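Local coordinates for protein probable glycosidase crf1 (Neosartorya fumigata, PDB 6IBU) that couples chitinase and transglycosylase activities in its GH16 domain, transferring chitin to 1,6-beta-glucan or to chitin to cross-link the fungal cell wall, at residues P12-L17 with Y230-N235; T109-N114 with T128-A133. All coordinates share one frame; numbering follows the deposited sequence.

Contact 1. Residues P12-L17 with Y230-N235; sequences PPNKGL and YTYSDN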
loop_
_atom_site.group_PDB
_atom_site.type_symbol
_atom_site.label_atom_id
_atom_site.label_comp_id
_atom_site.label_asym_id
_atom_site.label_seq_id
_atom_site.Cartn_x
_atom_site.Cartn_y
_atom_site.Cartn_z
ATOM N N PRO A 12 -22.129 2.585 -2.964
ATOM C CA PRO A 12 -22.100 2.020 -4.311
ATOM C C PRO A 12 -21.015 0.949 -4.430
ATOM O O PRO A 12 -20.045 0.963 -3.679
ATOM C CB PRO A 12 -21.763 3.206 -5.225
ATOM C CG PRO A 12 -21.943 4.438 -4.360
ATOM C CD PRO A 12 -21.723 3.996 -2.928
ATOM N N PRO A 13 -21.156 -0.045 -5.338
ATOM C CA PRO A 13 -20.143 -1.078 -5.531
ATOM C C PRO A 13 -18.730 -0.582 -5.861
ATOM O O PRO A 13 -18.622 0.405 -6.541
ATOM C CB PRO A 13 -20.619 -1.843 -6.773
ATOM C CG PRO A 13 -22.112 -1.630 -6.800
ATOM C CD PRO A 13 -22.355 -0.282 -6.158
ATOM N N ASN A 14 -17.695 -1.309 -5.416
ATOM C CA ASN A 14 -16.289 -1.076 -5.829
ATOM C C ASN A 14 -16.133 -1.609 -7.252
ATOM O O ASN A 14 -16.588 -2.715 -7.497
ATOM C CB ASN A 14 -15.282 -1.784 -4.917
ATOM C CG ASN A 14 -15.278 -1.291 -3.483
ATOM O OD1 ASN A 14 -15.191 -2.096 -2.556
ATOM N ND2 ASN A 14 -15.319 0.014 -3.279
ATOM N N LYS A 15 -15.526 -0.837 -8.152
ATOM C CA LYS A 15 -15.103 -1.339 -9.479
ATOM C C LYS A 15 -14.112 -2.477 -9.252
ATOM O O LYS A 15 -13.180 -2.298 -8.448
ATOM C CB LYS A 15 -14.464 -0.222 -10.296
ATOM C CG LYS A 15 -13.958 -0.645 -11.664
ATOM C CD LYS A 15 -13.574 0.557 -12.528
ATOM C CE LYS A 15 -13.311 0.203 -13.980
ATOM N NZ LYS A 15 -14.569 0.079 -14.759
ATOM N N GLY A 16 -14.309 -3.594 -9.948
ATOM C CA GLY A 16 -13.525 -4.824 -9.760
ATOM C C GLY A 16 -12.481 -4.986 -10.842
ATOM O O GLY A 16 -12.671 -4.450 -11.928
ATOM N N LEU A 17 -11.401 -5.692 -10.544
ATOM C CA LEU A 17 -10.462 -6.178 -11.568
ATOM C C LEU A 17 -11.087 -7.456 -12.137
ATOM O O LEU A 17 -11.062 -8.507 -11.446
ATOM C CB LEU A 17 -9.111 -6.424 -10.903
ATOM C CG LEU A 17 -8.071 -7.128 -11.753
ATOM C CD1 LEU A 17 -7.750 -6.298 -12.979
ATOM C CD2 LEU A 17 -6.813 -7.385 -10.960
ATOM N N TYR A 230 -17.718 -5.306 -6.785
ATOM C CA TYR A 230 -17.937 -5.885 -5.445
ATOM C C TYR A 230 -18.923 -5.006 -4.701
ATOM O O TYR A 230 -18.788 -3.791 -4.752
ATOM C CB TYR A 230 -16.642 -5.980 -4.648
ATOM C CG TYR A 230 -15.550 -6.771 -5.320
ATOM C CD1 TYR A 230 -15.613 -8.146 -5.421
ATOM C CD2 TYR A 230 -14.458 -6.114 -5.873
ATOM C CE1 TYR A 230 -14.601 -8.851 -6.031
ATOM C CE2 TYR A 230 -13.433 -6.804 -6.483
ATOM C CZ TYR A 230 -13.506 -8.178 -6.548
ATOM O OH TYR A 230 -12.498 -8.850 -7.160
ATOM N N THR A 231 -19.861 -5.635 -4.011
ATOM C CA THR A 231 -20.887 -4.954 -3.196
ATOM C C THR A 231 -20.751 -5.457 -1.767
ATOM O O THR A 231 -20.693 -6.663 -1.598
ATOM C CB THR A 231 -22.292 -5.241 -3.751
ATOM O OG1 THR A 231 -22.347 -4.692 -5.070
ATOM C CG2 THR A 231 -23.399 -4.682 -2.877
ATOM N N TYR A 232 -20.727 -4.565 -0.787
ATOM C CA TYR A 232 -20.843 -4.929 0.644
ATOM C C TYR A 232 -22.332 -5.110 0.945
ATOM O O TYR A 232 -23.050 -4.111 0.968
ATOM C CB TYR A 232 -20.242 -3.835 1.522
ATOM C CG TYR A 232 -18.746 -3.659 1.489
ATOM C CD1 TYR A 232 -18.087 -3.169 0.372
ATOM C CD2 TYR A 232 -17.995 -3.889 2.625
ATOM C CE1 TYR A 232 -16.720 -2.949 0.375
ATOM C CE2 TYR A 232 -16.625 -3.665 2.653
ATOM C CZ TYR A 232 -15.986 -3.195 1.519
ATOM O OH TYR A 232 -14.644 -2.952 1.528
ATOM N N SER A 233 -22.801 -6.342 1.096
ATOM C CA SER A 233 -24.248 -6.652 1.250
ATOM C C SER A 233 -24.739 -6.328 2.668
ATOM O O SER A 233 -25.961 -6.272 2.845
ATOM C CB SER A 233 -24.562 -8.082 0.864
ATOM O OG SER A 233 -24.081 -8.987 1.831
ATOM N N ASP A 234 -23.864 -6.093 3.648
ATOM C CA ASP A 234 -24.327 -5.779 5.026
ATOM C C ASP A 234 -23.280 -4.924 5.743
ATOM O O ASP A 234 -22.418 -4.354 5.058
ATOM C CB ASP A 234 -24.689 -7.070 5.756
ATOM C CG ASP A 234 -23.504 -8.010 5.855
ATOM O OD1 ASP A 234 -22.423 -7.510 6.220
ATOM O OD2 ASP A 234 -23.658 -9.218 5.505
ATOM N N ASN A 235 -23.396 -4.827 7.069
ATOM C CA ASN A 235 -22.607 -3.943 7.967
ATOM C C ASN A 235 -21.479 -4.735 8.646
ATOM O O ASN A 235 -20.795 -4.166 9.482
ATOM C CB ASN A 235 -23.512 -3.331 9.046
ATOM C CG ASN A 235 -24.221 -4.350 9.932
ATOM O OD1 ASN A 235 -24.246 -5.555 9.648
ATOM N ND2 ASN A 235 -24.832 -3.872 11.006
HETATM O O HOH W 1 -20.900 -1.677 -1.546
HETATM O O HOH W 2 -13.315 -1.997 -0.492
#

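Contact 2. Residues T109-N114 with T128-A133; sequences TQVQTN and TYVPVA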
loop_
_atom_site.group_PDB
_atom_site.type_symbol
_atom_site.label_atom_id
_atom_site.label_comp_id
_atom_site.label_asym_id
_atom_site.label_seq_id
_atom_site.Cartn_x
_atom_site.Cartn_y
_atom_site.Cartn_z
ATOM N N THR A 109 18.177 -0.042 6.507
ATOM C CA THR A 109 18.404 -1.456 6.900
ATOM C C THR A 109 17.082 -2.182 7.120
ATOM O O THR A 109 17.137 -3.381 7.417
ATOM C CB THR A 109 19.216 -1.563 8.191
ATOM O OG1 THR A 109 18.627 -0.706 9.177
ATOM C CG2 THR A 109 20.674 -1.239 7.955
ATOM N N GLN A 110 15.953 -1.483 7.053
ATOM C CA GLN A 110 14.644 -2.100 7.350
ATOM C C GLN A 110 13.550 -1.539 6.431
ATOM O O GLN A 110 13.738 -0.477 5.778
ATOM C CB GLN A 110 14.226 -1.875 8.794
ATOM C CG GLN A 110 15.343 -1.970 9.823
ATOM C CD GLN A 110 14.815 -1.561 11.186
ATOM O OE1 GLN A 110 14.651 -2.377 12.083
ATOM N NE2 GLN A 110 14.468 -0.295 11.331
ATOM N N VAL A 111 12.449 -2.279 6.380
ATOM C CA VAL A 111 11.120 -1.805 5.912
ATOM C C VAL A 111 10.136 -2.148 7.024
ATOM O O VAL A 111 10.341 -3.139 7.724
ATOM C CB VAL A 111 10.708 -2.437 4.570
ATOM C CG1 VAL A 111 11.624 -1.992 3.451
ATOM C CG2 VAL A 111 10.674 -3.954 4.646
ATOM N N GLN A 112 9.106 -1.340 7.190
ATOM C CA GLN A 112 8.067 -1.649 8.197
ATOM C C GLN A 112 6.921 -2.377 7.496
ATOM O O GLN A 112 6.589 -2.026 6.374
ATOM C CB GLN A 112 7.615 -0.395 8.935
ATOM C CG GLN A 112 6.864 -0.768 10.201
ATOM C CD GLN A 112 6.165 0.389 10.855
ATOM O OE1 GLN A 112 6.166 0.499 12.076
ATOM N NE2 GLN A 112 5.567 1.254 10.056
ATOM N N THR A 113 6.386 -3.402 8.133
ATOM C CA THR A 113 5.151 -4.073 7.676
ATOM C C THR A 113 4.024 -3.615 8.580
ATOM O O THR A 113 4.254 -3.318 9.733
ATOM C CB THR A 113 5.266 -5.600 7.639
ATOM O OG1 THR A 113 5.569 -6.098 8.942
ATOM C CG2 THR A 113 6.270 -6.100 6.617
ATOM N N ASN A 114 2.828 -3.554 8.062
ATOM C CA ASN A 114 1.701 -3.072 8.878
ATOM C C ASN A 114 0.368 -3.562 8.341
ATOM O O ASN A 114 0.266 -3.890 7.158
ATOM C CB ASN A 114 1.677 -1.559 8.893
ATOM C CG ASN A 114 1.645 -1.055 10.307
ATOM O OD1 ASN A 114 0.692 -1.293 11.041
ATOM N ND2 ASN A 114 2.727 -0.408 10.697
ATOM N N THR A 128 5.547 -4.302 12.332
ATOM C CA THR A 128 6.763 -5.130 12.478
ATOM C C THR A 128 7.822 -4.584 11.520
ATOM O O THR A 128 7.523 -4.436 10.340
ATOM C CB THR A 128 6.449 -6.589 12.129
ATOM O OG1 THR A 128 5.609 -7.125 13.150
ATOM C CG2 THR A 128 7.688 -7.446 11.977
ATOM N N TYR A 129 9.036 -4.340 11.996
ATOM C CA TYR A 129 10.180 -3.998 11.117
ATOM C C TYR A 129 10.849 -5.288 10.658
ATOM O O TYR A 129 10.978 -6.203 11.464
ATOM C CB TYR A 129 11.162 -3.078 11.831
ATOM C CG TYR A 129 10.596 -1.710 12.078
ATOM C CD1 TYR A 129 9.838 -1.464 13.208
ATOM C CD2 TYR A 129 10.771 -0.679 11.167
ATOM C CE1 TYR A 129 9.313 -0.213 13.466
ATOM C CE2 TYR A 129 10.252 0.578 11.405
ATOM C CZ TYR A 129 9.526 0.809 12.560
ATOM O OH TYR A 129 9.002 2.041 12.815
ATOM N N VAL A 130 11.282 -5.341 9.403
ATOM C CA VAL A 130 12.029 -6.514 8.870
ATOM C C VAL A 130 13.294 -5.991 8.218
ATOM O O VAL A 130 13.255 -4.964 7.568
ATOM C CB VAL A 130 11.155 -7.339 7.904
ATOM C CG1 VAL A 130 9.826 -7.670 8.539
ATOM C CG2 VAL A 130 10.905 -6.653 6.569
ATOM N N PRO A 131 14.436 -6.686 8.341
ATOM C CA PRO A 131 15.681 -6.239 7.725
ATOM C C PRO A 131 15.589 -6.328 6.197
ATOM O O PRO A 131 15.080 -7.268 5.711
ATOM C CB PRO A 131 16.758 -7.213 8.254
ATOM C CG PRO A 131 16.068 -8.017 9.362
ATOM C CD PRO A 131 14.593 -7.985 9.012
ATOM N N VAL A 132 16.079 -5.312 5.500
ATOM C CA VAL A 132 16.168 -5.249 4.012
ATOM C C VAL A 132 17.449 -4.489 3.653
ATOM O O VAL A 132 17.781 -3.493 4.316
ATOM C CB VAL A 132 14.926 -4.564 3.415
ATOM C CG1 VAL A 132 14.884 -4.686 1.898
ATOM C CG2 VAL A 132 13.652 -5.106 4.006
ATOM N N ALA A 133 18.163 -4.932 2.634
ATOM C CA ALA A 133 19.462 -4.334 2.265
ATOM C C ALA A 133 19.172 -3.053 1.496
ATOM O O ALA A 133 18.507 -3.123 0.472
ATOM C CB ALA A 133 20.281 -5.308 1.458
HETATM O O HOH W 3 14.274 -5.749 11.599
#

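Contact 1. Residues P12-L17 with Y230-N235
Y230, N14 and P13 bury the most surface here. Y230 and N14 form a single antiparallel hydrogen-bonded pair. N14 N donates to Y230 O at 2.8 Å, with a bent N-H...O angle of 138°. Y230 N returns a straighter bond to N14 O at 2.9 Å. The two side chains leave the sheet on the same face. The Y230 ring extends past the backbone of G16, and its CE2 lies 3.8 Å from G16 CA. Beyond the ring, Y230 OH is bonded to N225 O and to N223 ND2.

The N14 carboxamide lies on the Y232 side of the pair. N14 CG lies anti to its carbonyl carbon and beside the backbone N (chi1 -64°). N14 OD1 meets the edge of the Y232 ring in its plane, 3.4 Å from Y232 CE1, and the amide stands 83° from the ring. A water accepts a hydrogen bond from Y232 OH and donates one to N14 OD1. N14 ND2 bonds D94 OD2, so both ends of the amide are used. P13 lies beside T231, its CG 3.5 Å from T231 OG1.

The contact joins the outer strand 14-15 to the central strand 229-232 of a small three-stranded antiparallel sheet. Its chemistry is mostly polar. Two backbone bonds set the register, and a water carries the link from N14 to Y232. The amide is thus anchored by D94 and by this water.

Contact 2. Residues T109-N114 with T128-A133
T128 faces T113 in an antiparallel hydrogen-bonded pair, with the two side chains side by side. T128 O accepts twice: from T113 N at 2.7 Å, nearly straight, and from T113 OG1 at 2.9 Å. T113 OG1 sits between its own backbone N and carbonyl carbon (chi1 60°), which brings it to T128 O. The same hydroxyl is bonded to R161 NH1. T128 N returns a bond to T113 O.

Y129 turns to the other face, with Q112. Its ring lies over the Q112 chain: Q112 CG is 3.8 Å from the ring centroid, over the centre of the ring face, a CH-pi contact. The Q110 amide passes near CB and CD2 of Y129, its plane only 11° from that of the ring. Q110 NE2 is bonded to D107 OD2. W200 of helix 195-201 touches both Q112 and Y129.

V130 exchanges two backbone bonds with V111. Its CG2 presses on V111 CG2 at 3.3 Å, tighter than usual contact. P131 lies across from Q110 in a non-hydrogen-bonded pair, and its CA makes a CA-H...O contact of 3.2 Å with T109 O. V132 N donates to T109 O at 2.9 Å, from 54° above the carbonyl plane. V132 CG2 meets V111 CG2, and I155 touches all three valines.

The strands form a hairpin, and strand 128-131 is an outermost strand of the seven-stranded antiparallel sheet of the GH16 beta-jelly-roll sandwich. The chemistry of the hairpin differs by face. The valines pack inward against strand 150-155. The Q112 side chain lies about 4 Å from that of the chitin-binding E102, which is consistent with the Q112 and Y129 face bordering the chitin-binding groove.

Contacts 1 and 2 lie on opposite sides of the chain's centre. Their nearest atoms are about 16 Å apart, and they share no strand. Both are partly buried and both are antiparallel. Contact 1 joins segments near the two ends of the chain, in a small sheet farther from the centre. It rests on one bridged pair, a water and a polar amide. Contact 2 is a local hairpin at the edge of the seven-stranded sheet and buries nearly twice the surface. It has a longer run of backbone bonds, an apolar valine face and an aromatic-glutamine face. Contact 2 also lies closer to the chitin-binding residues.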